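Local coordinates for uncharacterized protein (Bacteroides ovatus CL02T12C04, PDB 6PTM) that probably acts as an exo-carrageenase of glycoside hydrolase family 42, cleaving carrageenan chains from their ends, at residues T284-M289 with D463-N468; I224-L229 with K390-I395; R55-K60 with A137-E142; G49-L54 with Q122-M127. All coordinates share one frame; numbering follows the deposited sequence.

Contact 1 of 4, residues T284-M289 with D463-N468; sequences TGLGYM and DKVMFN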
loop_
_atom_site.group_PDB
_atom_site.type_symbol
_atom_site.label_atom_id
_atom_site.label_comp_id
_atom_site.label_asym_id
_atom_site.label_seq_id
_atom_site.Cartn_x
_atom_site.Cartn_y
_atom_site.Cartn_z
ATOM N N THR A 284 3.439 -5.572 19.955
ATOM C CA THR A 284 3.000 -6.526 18.907
ATOM C C THR A 284 1.639 -6.117 18.345
ATOM O O THR A 284 1.155 -6.845 17.477
ATOM C CB THR A 284 2.916 -7.964 19.441
ATOM O OG1 THR A 284 1.855 -8.102 20.390
ATOM C CG2 THR A 284 4.216 -8.380 20.084
ATOM N N GLY A 285 1.042 -5.012 18.799
ATOM C CA GLY A 285 -0.344 -4.653 18.408
ATOM C C GLY A 285 -0.548 -4.445 16.903
ATOM O O GLY A 285 -1.677 -4.723 16.404
ATOM N N LEU A 286 0.454 -3.938 16.191
ATOM C CA LEU A 286 0.379 -3.807 14.711
ATOM C C LEU A 286 1.056 -5.022 14.058
ATOM O O LEU A 286 1.407 -4.956 12.878
ATOM C CB LEU A 286 0.973 -2.466 14.270
ATOM C CG LEU A 286 -0.054 -1.341 14.168
ATOM C CD1 LEU A 286 0.640 -0.019 14.005
ATOM C CD2 LEU A 286 -1.047 -1.553 13.020
ATOM N N GLY A 287 1.213 -6.102 14.821
ATOM C CA GLY A 287 1.337 -7.444 14.267
ATOM C C GLY A 287 2.771 -7.872 14.047
ATOM O O GLY A 287 3.737 -7.178 14.520
ATOM N N TYR A 288 2.875 -9.048 13.431
ATOM C CA TYR A 288 4.126 -9.746 13.082
ATOM C C TYR A 288 4.296 -9.697 11.563
ATOM O O TYR A 288 3.469 -10.246 10.787
ATOM C CB TYR A 288 4.088 -11.188 13.592
ATOM C CG TYR A 288 3.991 -11.347 15.085
ATOM C CD1 TYR A 288 2.775 -11.171 15.741
ATOM C CD2 TYR A 288 5.082 -11.766 15.833
ATOM C CE1 TYR A 288 2.664 -11.344 17.110
ATOM C CE2 TYR A 288 4.986 -11.950 17.207
ATOM C CZ TYR A 288 3.771 -11.738 17.844
ATOM O OH TYR A 288 3.619 -11.936 19.181
ATOM N N MET A 289 5.362 -9.031 11.142
ATOM C CA MET A 289 5.666 -8.793 9.710
ATOM C C MET A 289 6.532 -9.951 9.217
ATOM O O MET A 289 7.685 -10.062 9.683
ATOM C CB MET A 289 6.389 -7.452 9.600
ATOM C CG MET A 289 6.244 -6.783 8.258
ATOM S SD MET A 289 7.263 -7.541 7.024
ATOM C CE MET A 289 8.924 -7.415 7.692
ATOM N N ASP A 463 -12.363 -5.676 6.130
ATOM C CA ASP A 463 -12.551 -5.423 7.587
ATOM C C ASP A 463 -11.236 -5.528 8.368
ATOM O O ASP A 463 -11.249 -5.960 9.549
ATOM C CB ASP A 463 -13.630 -6.366 8.148
ATOM C CG ASP A 463 -14.983 -6.136 7.478
ATOM O OD1 ASP A 463 -15.214 -5.013 6.964
ATOM O OD2 ASP A 463 -15.776 -7.086 7.428
ATOM N N LYS A 464 -10.158 -5.069 7.770
ATOM C CA LYS A 464 -8.785 -5.150 8.311
ATOM C C LYS A 464 -8.092 -3.799 8.232
ATOM O O LYS A 464 -8.326 -3.024 7.292
ATOM C CB LYS A 464 -7.937 -6.175 7.554
ATOM C CG LYS A 464 -8.416 -7.603 7.703
ATOM C CD LYS A 464 -7.663 -8.564 6.782
ATOM C CE LYS A 464 -8.233 -9.957 6.828
ATOM N NZ LYS A 464 -7.577 -10.805 5.821
ATOM N N VAL A 465 -7.306 -3.524 9.259
ATOM C CA VAL A 465 -6.316 -2.433 9.263
ATOM C C VAL A 465 -5.355 -2.685 8.099
ATOM O O VAL A 465 -4.965 -3.822 7.839
ATOM C CB VAL A 465 -5.646 -2.379 10.638
ATOM C CG1 VAL A 465 -4.289 -1.684 10.666
ATOM C CG2 VAL A 465 -6.608 -1.751 11.628
ATOM N N MET A 466 -4.958 -1.615 7.441
ATOM C CA MET A 466 -3.904 -1.667 6.420
ATOM C C MET A 466 -2.656 -0.933 6.930
ATOM O O MET A 466 -2.725 0.265 7.271
ATOM C CB MET A 466 -4.386 -1.080 5.095
ATOM C CG MET A 466 -3.312 -1.198 4.019
ATOM S SD MET A 466 -3.704 -0.194 2.551
ATOM C CE MET A 466 -5.083 -1.148 1.913
ATOM N N PHE A 467 -1.520 -1.628 6.899
ATOM C CA PHE A 467 -0.237 -1.145 7.460
ATOM C C PHE A 467 0.821 -1.166 6.365
ATOM O O PHE A 467 1.235 -2.249 5.966
ATOM C CB PHE A 467 0.171 -2.004 8.658
ATOM C CG PHE A 467 1.351 -1.478 9.438
ATOM C CD1 PHE A 467 1.855 -0.199 9.253
ATOM C CD2 PHE A 467 1.957 -2.285 10.383
ATOM C CE1 PHE A 467 2.935 0.254 9.994
ATOM C CE2 PHE A 467 3.013 -1.818 11.144
ATOM C CZ PHE A 467 3.523 -0.563 10.926
ATOM N N ASN A 468 1.150 0.008 5.836
ATOM C CA ASN A 468 2.280 0.202 4.898
ATOM C C ASN A 468 3.560 0.327 5.725
ATOM O O ASN A 468 3.746 1.363 6.349
ATOM C CB ASN A 468 2.054 1.393 3.970
ATOM C CG ASN A 468 3.098 1.461 2.887
ATOM O OD1 ASN A 468 4.250 1.039 3.095
ATOM N ND2 ASN A 468 2.718 2.058 1.758
#
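L286 drops its side chain onto the ring of F467, and that meeting makes up most of this buried contact. CB of L286 stands 3.8 Å from CE2 of F467, while CD1 of L286 lies over one face of the ring, 4.1 Å above its plane and shifted toward the rim. The two side chains cross at about a right angle. The other methyl of L286, CD2, turns to V465 and meets CG1 at 4.0 Å. The carbonyl of L286 joins in as well, with O 3.7 Å from CD2 of F467, though its hydrogen-bond partner is NE2 of H392.

The backbones set this up. L286 occupies the third position of a type I turn from T284 to G287, closed by a bond of 2.8 Å from G287 N to T284 O, and its CB is thereby aimed at the other segment. G287 then takes a positive phi of 93° and leads into strand 288-292. On the facing segment, F467 holds CG anti to its backbone N (chi1 -171°), which carries the ring toward L286, and V465 points the same way from two residues earlier; M466, between them, faces away.

The contact lies in the interior of what is, as in family 42 enzymes, a (beta/alpha)8 barrel, joining strands of two of its sheets. Around it, backbone bonds tie L286, G287 and M289 to strand 225-230 and Y288 to strand 391-394. T284 and Y288 rest on helix 261-278, and M466 packs against strand 421-423.

Contact 2 of 4, residues I224-L229 with K390-I395; sequences IGFVFL and KTHIKI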
loop_
_atom_site.group_PDB
_atom_site.type_symbol
_atom_site.label_atom_id
_atom_site.label_comp_id
_atom_site.label_asym_id
_atom_site.label_seq_id
_atom_site.Cartn_x
_atom_site.Cartn_y
_atom_site.Cartn_z
ATOM N N ILE A 224 2.323 1.019 20.557
ATOM C CA ILE A 224 1.842 0.073 19.531
ATOM C C ILE A 224 3.000 -0.121 18.555
ATOM O O ILE A 224 3.708 0.846 18.253
ATOM C CB ILE A 224 0.536 0.511 18.855
ATOM C CG1 ILE A 224 -0.071 -0.678 18.118
ATOM C CG2 ILE A 224 0.764 1.741 17.981
ATOM C CD1 ILE A 224 -1.516 -0.492 17.660
ATOM N N GLY A 225 3.238 -1.363 18.176
ATOM C CA GLY A 225 4.444 -1.734 17.430
ATOM C C GLY A 225 4.243 -3.001 16.639
ATOM O O GLY A 225 3.158 -3.645 16.724
ATOM N N PHE A 226 5.254 -3.350 15.871
ATOM C CA PHE A 226 5.237 -4.626 15.127
ATOM C C PHE A 226 6.585 -5.343 15.260
ATOM O O PHE A 226 7.641 -4.745 15.594
ATOM C CB PHE A 226 4.802 -4.376 13.690
ATOM C CG PHE A 226 5.864 -3.855 12.767
ATOM C CD1 PHE A 226 6.203 -2.515 12.768
ATOM C CD2 PHE A 226 6.475 -4.681 11.849
ATOM C CE1 PHE A 226 7.157 -2.014 11.903
ATOM C CE2 PHE A 226 7.400 -4.169 10.951
ATOM C CZ PHE A 226 7.732 -2.834 10.972
ATOM N N VAL A 227 6.524 -6.658 15.053
ATOM C CA VAL A 227 7.713 -7.558 15.072
ATOM C C VAL A 227 8.153 -7.796 13.625
ATOM O O VAL A 227 7.318 -8.140 12.773
ATOM C CB VAL A 227 7.406 -8.872 15.797
ATOM C CG1 VAL A 227 8.620 -9.783 15.847
ATOM C CG2 VAL A 227 6.866 -8.611 17.193
ATOM N N PHE A 228 9.427 -7.580 13.361
ATOM C CA PHE A 228 10.026 -7.686 12.004
ATOM C C PHE A 228 10.794 -9.002 11.938
ATOM O O PHE A 228 11.812 -9.117 12.651
ATOM C CB PHE A 228 10.927 -6.481 11.781
ATOM C CG PHE A 228 11.456 -6.309 10.382
ATOM C CD1 PHE A 228 12.415 -7.160 9.865
ATOM C CD2 PHE A 228 11.051 -5.236 9.606
ATOM C CE1 PHE A 228 12.893 -6.978 8.576
ATOM C CE2 PHE A 228 11.581 -5.028 8.338
ATOM C CZ PHE A 228 12.502 -5.894 7.833
ATOM N N LEU A 229 10.349 -9.961 11.119
ATOM C CA LEU A 229 11.118 -11.205 10.872
ATOM C C LEU A 229 12.021 -10.999 9.665
ATOM O O LEU A 229 11.484 -10.797 8.544
ATOM C CB LEU A 229 10.176 -12.377 10.628
ATOM C CG LEU A 229 9.653 -13.056 11.884
ATOM C CD1 LEU A 229 8.635 -12.165 12.558
ATOM C CD2 LEU A 229 9.058 -14.442 11.549
ATOM N N LYS A 390 -1.506 -11.005 15.164
ATOM C CA LYS A 390 -1.952 -10.575 13.829
ATOM C C LYS A 390 -0.705 -10.571 12.946
ATOM O O LYS A 390 0.325 -10.054 13.388
ATOM C CB LYS A 390 -2.680 -9.243 13.949
ATOM C CG LYS A 390 -3.881 -9.208 14.884
ATOM C CD LYS A 390 -4.844 -8.161 14.349
ATOM C CE LYS A 390 -5.812 -7.491 15.298
ATOM N NZ LYS A 390 -5.815 -8.015 16.663
ATOM N N THR A 391 -0.795 -11.172 11.767
ATOM C CA THR A 391 0.336 -11.239 10.835
ATOM C C THR A 391 0.026 -10.399 9.606
ATOM O O THR A 391 -1.156 -10.244 9.227
ATOM C CB THR A 391 0.704 -12.683 10.489
ATOM O OG1 THR A 391 -0.348 -13.271 9.715
ATOM C CG2 THR A 391 0.977 -13.498 11.735
ATOM N N HIS A 392 1.108 -9.985 8.968
ATOM C CA HIS A 392 1.101 -9.363 7.640
ATOM C C HIS A 392 2.458 -9.558 7.005
ATOM O O HIS A 392 3.406 -9.996 7.671
ATOM C CB HIS A 392 0.704 -7.876 7.751
ATOM C CG HIS A 392 1.475 -7.124 8.772
ATOM N ND1 HIS A 392 2.546 -6.313 8.440
ATOM C CD2 HIS A 392 1.306 -7.024 10.106
ATOM C CE1 HIS A 392 3.020 -5.760 9.536
ATOM N NE2 HIS A 392 2.259 -6.175 10.591
ATOM N N ILE A 393 2.526 -9.160 5.748
ATOM C CA ILE A 393 3.710 -9.332 4.880
ATOM C C ILE A 393 3.966 -7.997 4.171
ATOM O O ILE A 393 2.984 -7.371 3.684
ATOM C CB ILE A 393 3.437 -10.505 3.918
ATOM C CG1 ILE A 393 3.039 -11.780 4.669
ATOM C CG2 ILE A 393 4.609 -10.752 2.985
ATOM C CD1 ILE A 393 2.310 -12.797 3.769
ATOM N N LYS A 394 5.231 -7.576 4.089
ATOM C CA LYS A 394 5.573 -6.321 3.365
ATOM C C LYS A 394 5.592 -6.626 1.859
ATOM O O LYS A 394 6.673 -6.729 1.239
ATOM C CB LYS A 394 6.873 -5.725 3.882
ATOM C CG LYS A 394 7.245 -4.414 3.196
ATOM C CD LYS A 394 8.620 -3.945 3.497
ATOM C CE LYS A 394 8.813 -3.612 4.972
ATOM N NZ LYS A 394 10.157 -3.028 5.234
ATOM N N ILE A 395 4.403 -6.812 1.301
ATOM C CA ILE A 395 4.229 -7.210 -0.121
ATOM C C ILE A 395 4.417 -5.974 -0.993
ATOM O O ILE A 395 3.822 -4.938 -0.678
ATOM C CB ILE A 395 2.848 -7.833 -0.356
ATOM C CG1 ILE A 395 2.689 -9.150 0.404
ATOM C CG2 ILE A 395 2.606 -7.986 -1.842
ATOM C CD1 ILE A 395 1.241 -9.561 0.520
#
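F226 and H392 provide the ring contact here: CD2 of F226 approaches CE1 of H392 to 4.3 Å, a loose van der Waals meeting of two rings. Both also meet F467: F226 edge-to-face, H392 with its plane tilted at about 55°. M289, on strand 288-292 between them, touches F226, F228 and H392. A bound 1,2-ethanediol, probably from the crystallisation liquor, lies about 3 Å from the F228 side chain.

Strand 225-230 and strand 391-394 are not sheet neighbours; strand 288-292 separates them. All three belong to the parallel wall of a (beta/alpha)8 barrel, so what meets here is side chains leaning over an intervening strand.

The polar groups find their partners around the contact. NE2 of H392 is hydrogen-bonded to the carbonyl O of L286, which fixes how the imidazole is turned. K394 NZ forms a salt bridge with E470 and a hydrogen bond with N292 OD1; held there, the ammonium also stands at the edge of the F228 ring, near its plane, with K394 NZ 4.0 Å from F228 CE2. The lysine sets out with CG anti to its backbone N and bends at chi3 (-64°) to get there. K394 is also the centre of an inverse gamma turn, marked by a weak bond from I395 N to I393 O.

Contact 3 of 4, residues R55-K60 with A137-E142; sequences RKLIAK and AVMRGE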
loop_
_atom_site.group_PDB
_atom_site.type_symbol
_atom_site.label_atom_id
_atom_site.label_comp_id
_atom_site.label_asym_id
_atom_site.label_seq_id
_atom_site.Cartn_x
_atom_site.Cartn_y
_atom_site.Cartn_z
ATOM N N ARG A 55 6.856 29.934 18.472
ATOM C CA ARG A 55 6.875 29.384 19.855
ATOM C C ARG A 55 6.072 30.286 20.802
ATOM O O ARG A 55 5.323 29.744 21.633
ATOM C CB ARG A 55 8.297 29.221 20.407
ATOM C CG ARG A 55 8.340 28.585 21.787
ATOM C CD ARG A 55 9.745 28.512 22.363
ATOM N NE ARG A 55 10.479 27.492 21.606
ATOM C CZ ARG A 55 11.414 27.720 20.692
ATOM N NH1 ARG A 55 11.828 28.950 20.442
ATOM N NH2 ARG A 55 11.981 26.698 20.060
ATOM N N LYS A 56 6.196 31.609 20.700
ATOM C CA LYS A 56 5.398 32.512 21.571
ATOM C C LYS A 56 3.925 32.481 21.133
ATOM O O LYS A 56 3.058 32.534 21.995
ATOM C CB LYS A 56 5.937 33.941 21.518
ATOM C CG LYS A 56 7.443 34.046 21.683
ATOM C CD LYS A 56 7.866 35.157 22.585
ATOM C CE LYS A 56 7.369 36.504 22.113
ATOM N NZ LYS A 56 8.386 37.180 21.278
ATOM N N LEU A 57 3.635 32.422 19.838
ATOM C CA LEU A 57 2.227 32.442 19.351
ATOM C C LEU A 57 1.528 31.177 19.844
ATOM O O LEU A 57 0.366 31.253 20.272
ATOM C CB LEU A 57 2.201 32.530 17.823
ATOM C CG LEU A 57 0.816 32.764 17.227
ATOM C CD1 LEU A 57 0.288 34.135 17.631
ATOM C CD2 LEU A 57 0.878 32.654 15.710
ATOM N N ILE A 58 2.238 30.052 19.847
ATOM C CA ILE A 58 1.696 28.785 20.396
ATOM C C ILE A 58 1.321 28.981 21.869
ATOM O O ILE A 58 0.215 28.565 22.260
ATOM C CB ILE A 58 2.675 27.615 20.182
ATOM C CG1 ILE A 58 2.662 27.193 18.707
ATOM C CG2 ILE A 58 2.360 26.468 21.137
ATOM C CD1 ILE A 58 3.810 26.294 18.330
ATOM N N ALA A 59 2.204 29.569 22.677
ATOM C CA ALA A 59 1.935 29.747 24.130
ATOM C C ALA A 59 0.680 30.606 24.271
ATOM O O ALA A 59 -0.200 30.202 25.042
ATOM C CB ALA A 59 3.135 30.326 24.854
ATOM N N LYS A 60 0.566 31.689 23.495
ATOM C CA LYS A 60 -0.615 32.589 23.514
ATOM C C LYS A 60 -1.880 31.826 23.081
ATOM O O LYS A 60 -2.852 31.845 23.858
ATOM C CB LYS A 60 -0.354 33.821 22.651
ATOM C CG LYS A 60 -1.306 34.985 22.894
ATOM C CD LYS A 60 -0.959 36.211 22.063
ATOM C CE LYS A 60 -1.831 37.399 22.396
ATOM N NZ LYS A 60 -1.860 38.372 21.282
ATOM N N ALA A 137 -5.059 33.381 12.247
ATOM C CA ALA A 137 -6.429 33.288 11.708
ATOM C C ALA A 137 -7.312 32.473 12.655
ATOM O O ALA A 137 -8.494 32.836 12.829
ATOM C CB ALA A 137 -6.392 32.696 10.314
ATOM N N VAL A 138 -6.797 31.351 13.159
ATOM C CA VAL A 138 -7.546 30.512 14.123
ATOM C C VAL A 138 -7.822 31.347 15.388
ATOM O O VAL A 138 -8.960 31.318 15.870
ATOM C CB VAL A 138 -6.817 29.207 14.448
ATOM C CG1 VAL A 138 -7.492 28.501 15.605
ATOM C CG2 VAL A 138 -6.729 28.288 13.226
ATOM N N MET A 139 -6.847 32.085 15.894
ATOM C CA MET A 139 -7.040 32.863 17.144
ATOM C C MET A 139 -8.084 33.959 16.915
ATOM O O MET A 139 -8.805 34.246 17.842
ATOM C CB MET A 139 -5.727 33.454 17.643
ATOM C CG MET A 139 -4.765 32.377 18.066
ATOM S SD MET A 139 -3.090 32.989 18.099
ATOM C CE MET A 139 -3.202 33.946 19.615
ATOM N N ARG A 140 -8.228 34.474 15.701
ATOM C CA ARG A 140 -9.192 35.559 15.380
ATOM C C ARG A 140 -10.551 35.023 14.966
ATOM O O ARG A 140 -11.333 35.817 14.506
ATOM C CB ARG A 140 -8.665 36.410 14.229
ATOM C CG ARG A 140 -7.439 37.206 14.645
ATOM C CD ARG A 140 -6.777 37.985 13.520
ATOM N NE ARG A 140 -5.455 38.263 14.058
ATOM C CZ ARG A 140 -5.140 39.325 14.809
ATOM N NH1 ARG A 140 -6.041 40.262 15.068
ATOM N NH2 ARG A 140 -3.910 39.461 15.277
ATOM N N GLY A 141 -10.774 33.721 14.993
ATOM C CA GLY A 141 -12.078 33.148 14.641
ATOM C C GLY A 141 -12.329 33.126 13.148
ATOM O O GLY A 141 -13.487 32.905 12.785
ATOM N N GLU A 142 -11.300 33.276 12.305
ATOM C CA GLU A 142 -11.453 33.393 10.829
ATOM C C GLU A 142 -11.383 32.013 10.152
ATOM O O GLU A 142 -11.848 31.915 9.032
ATOM C CB GLU A 142 -10.362 34.278 10.240
ATOM C CG GLU A 142 -10.457 35.724 10.658
ATOM C CD GLU A 142 -9.159 36.497 10.437
ATOM O OE1 GLU A 142 -8.126 35.875 10.033
ATOM O OE2 GLU A 142 -9.157 37.716 10.712
#
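M139 reaches across to helix 44-63 and lays its thioether end against both L57 and K60. The tight part is at L57, where CD1 comes within 3.6 Å of SD of M139 and CG of L57 lies at 4.0 Å from the same sulfur. A bend at chi3 (75°) turns the methyl toward K60, where M139 CE sits 3.9 Å from K60 CG, while M139 CE keeps contact with L57 CD1 at 4.0 Å.

These are two long helices of the N-terminal helical region, 44-63 and 109-139, running in roughly the same direction, and M139 is the last helical residue of the second. After it the helix closes with a Schellman motif: E142 N bonds back to A137 O and G141 N to V138 O, G141 having a positive phi of 76°. L57 also packs on L135 and I132, one and two turns before M139, and I66, in the loop after helix 44-63, touches M139.

On the solvent side the packing thins out. K60 offers the methionine only the aliphatic part of an extended chain, crossing it at about a right angle, and carries its ammonium on past it; K60 NZ and R140 NH2, two like charges, stay 6.4 Å apart, and R140 NH2 has a long, weak ion pair with E136.

Contact 4 of 4, residues G49-L54 with Q122-M127; sequences GKINEL and QEIIEM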
loop_
_atom_site.group_PDB
_atom_site.type_symbol
_atom_site.label_atom_id
_atom_site.label_comp_id
_atom_site.label_asym_id
_atom_site.label_seq_id
_atom_site.Cartn_x
_atom_site.Cartn_y
_atom_site.Cartn_z
ATOM N N GLY A 49 14.614 33.398 14.290
ATOM C CA GLY A 49 13.610 34.455 14.529
ATOM C C GLY A 49 12.172 33.967 14.351
ATOM O O GLY A 49 11.382 34.132 15.278
ATOM N N LYS A 50 11.827 33.388 13.201
ATOM C CA LYS A 50 10.462 32.849 12.912
ATOM C C LYS A 50 10.087 31.727 13.878
ATOM O O LYS A 50 8.915 31.671 14.311
ATOM C CB LYS A 50 10.402 32.339 11.475
ATOM C CG LYS A 50 10.591 33.415 10.427
ATOM C CD LYS A 50 9.472 34.413 10.453
ATOM C CE LYS A 50 9.685 35.454 9.384
ATOM N NZ LYS A 50 8.414 36.126 9.054
ATOM N N ILE A 51 11.054 30.875 14.225
ATOM C CA ILE A 51 10.828 29.769 15.183
ATOM C C ILE A 51 10.429 30.364 16.533
ATOM O O ILE A 51 9.421 29.887 17.147
ATOM C CB ILE A 51 12.085 28.896 15.280
ATOM C CG1 ILE A 51 12.304 28.123 13.981
ATOM C CG2 ILE A 51 12.009 27.990 16.486
ATOM C CD1 ILE A 51 13.578 27.284 13.974
ATOM N N ASN A 52 11.202 31.338 17.025
ATOM C CA ASN A 52 10.887 31.989 18.328
ATOM C C ASN A 52 9.497 32.628 18.235
ATOM O O ASN A 52 8.775 32.598 19.211
ATOM C CB ASN A 52 11.950 33.018 18.727
ATOM C CG ASN A 52 13.317 32.409 18.985
ATOM O OD1 ASN A 52 13.451 31.218 19.286
ATOM N ND2 ASN A 52 14.361 33.218 18.870
ATOM N N GLU A 53 9.136 33.198 17.093
ATOM C CA GLU A 53 7.842 33.903 16.916
ATOM C C GLU A 53 6.722 32.857 17.035
ATOM O O GLU A 53 5.799 33.055 17.867
ATOM C CB GLU A 53 7.858 34.650 15.586
ATOM C CG GLU A 53 6.771 35.713 15.446
ATOM C CD GLU A 53 6.600 36.274 14.047
ATOM O OE1 GLU A 53 7.586 36.331 13.320
ATOM O OE2 GLU A 53 5.467 36.641 13.683
ATOM N N LEU A 54 6.820 31.751 16.283
ATOM C CA LEU A 54 5.810 30.665 16.359
ATOM C C LEU A 54 5.724 30.117 17.778
ATOM O O LEU A 54 4.598 29.890 18.227
ATOM C CB LEU A 54 6.107 29.529 15.380
ATOM C CG LEU A 54 5.028 28.445 15.389
ATOM C CD1 LEU A 54 3.648 29.038 15.115
ATOM C CD2 LEU A 54 5.352 27.337 14.398
ATOM N N GLN A 122 15.375 27.812 4.601
ATOM C CA GLN A 122 14.327 28.534 3.852
ATOM C C GLN A 122 13.020 27.742 3.958
ATOM O O GLN A 122 11.937 28.389 4.092
ATOM C CB GLN A 122 14.742 28.797 2.404
ATOM C CG GLN A 122 13.722 29.652 1.668
ATOM C CD GLN A 122 13.535 31.024 2.283
ATOM O OE1 GLN A 122 14.468 31.661 2.772
ATOM N NE2 GLN A 122 12.312 31.508 2.239
ATOM N N GLU A 123 13.093 26.403 3.891
ATOM C CA GLU A 123 11.902 25.537 4.076
ATOM C C GLU A 123 11.346 25.786 5.479
ATOM O O GLU A 123 10.144 25.887 5.604
ATOM C CB GLU A 123 12.257 24.074 3.844
ATOM C CG GLU A 123 12.537 23.797 2.388
ATOM C CD GLU A 123 11.310 23.912 1.518
ATOM O OE1 GLU A 123 10.384 23.074 1.686
ATOM O OE2 GLU A 123 11.290 24.823 0.657
ATOM N N ILE A 124 12.200 25.902 6.497
ATOM C CA ILE A 124 11.732 26.184 7.887
ATOM C C ILE A 124 11.026 27.557 7.923
ATOM O O ILE A 124 9.984 27.649 8.565
ATOM C CB ILE A 124 12.907 26.091 8.864
ATOM C CG1 ILE A 124 13.412 24.643 8.971
ATOM C CG2 ILE A 124 12.526 26.693 10.206
ATOM C CD1 ILE A 124 14.750 24.490 9.679
ATOM N N ILE A 125 11.547 28.563 7.217
ATOM C CA ILE A 125 10.990 29.956 7.201
ATOM C C ILE A 125 9.593 29.914 6.559
ATOM O O ILE A 125 8.645 30.495 7.153
ATOM C CB ILE A 125 11.948 30.933 6.495
ATOM C CG1 ILE A 125 13.236 31.153 7.307
ATOM C CG2 ILE A 125 11.255 32.263 6.170
ATOM C CD1 ILE A 125 14.405 31.702 6.476
ATOM N N GLU A 126 9.447 29.205 5.435
ATOM C CA GLU A 126 8.131 29.053 4.756
ATOM C C GLU A 126 7.160 28.382 5.732
ATOM O O GLU A 126 6.007 28.845 5.875
ATOM C CB GLU A 126 8.229 28.188 3.501
ATOM C CG GLU A 126 9.230 28.680 2.475
ATOM C CD GLU A 126 8.824 29.921 1.711
ATOM O OE1 GLU A 126 7.642 30.306 1.799
ATOM O OE2 GLU A 126 9.698 30.501 1.027
ATOM N N MET A 127 7.622 27.329 6.404
ATOM C CA MET A 127 6.786 26.515 7.311
ATOM C C MET A 127 6.372 27.348 8.531
ATOM O O MET A 127 5.206 27.255 8.970
ATOM C CB MET A 127 7.568 25.270 7.732
ATOM C CG MET A 127 6.839 24.405 8.717
ATOM S SD MET A 127 7.539 22.725 8.823
ATOM C CE MET A 127 9.144 23.096 9.531
#
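K50 NZ is hydrogen-bonded to OD1 of N129, so the lysine spans from helix 44-63 to helix 109-139 while its chain lies against I125. A second polar bond braces helix 109-139 itself: NE2 of Q122 donates to OE2 of E126 one turn on, at 3.1 Å and a fairly straight 159°. The glutamate oxygen lies in the amide plane of Q122, whereas the amide comes in from above the carboxylate plane.

The backbones are close at this point, with CA of K50 6.4 Å from CA of I125, and the lysine side chain runs along the isoleucine. Their contact is broad but at longer range, CG of K50 to CG2 of I125 at 4.5 Å. Closer packing is found at the next pair, where CG2 of I124 nests against both CG1 and CD1 of I51, each at 4.0 Å. I124 holds CG2 anti to its backbone N (CG1 at chi1 -67°), and it is this branch that faces I51; the two side chains pass at a slant.

This is apolar packing of two helices running the same way in the N-terminal helical region, with its polar bonds at the margin. Helix 69-90 covers the inner side, with M82 touching both I51 and I124. I125 also leans on E46 and A47 of helix 44-63, and on the other flank of helix 109-139 a salt bridge from E123 to R535 joins it to helix 534-549.

From the N terminus, helix 44-63 supplies the first segment of contact 4 and, directly after it, that of contact 3. The chain then passes through helices 69-90 and 92-100 and comes alongside again, in the same direction, as helix 109-139, closing contact 4 after 67 residues and contact 3 after 76; the two loops cross and pin the same pair of helices at two levels. Contact 2 opens at 224-229 and contact 1 at 284-289; residues 390-395 close the former and 463-468 the latter, again crossing. These two touch: contact 2 bridges over one intervening strand of its sheet, while contact 1 joins that sheet to the one holding strand 466-471.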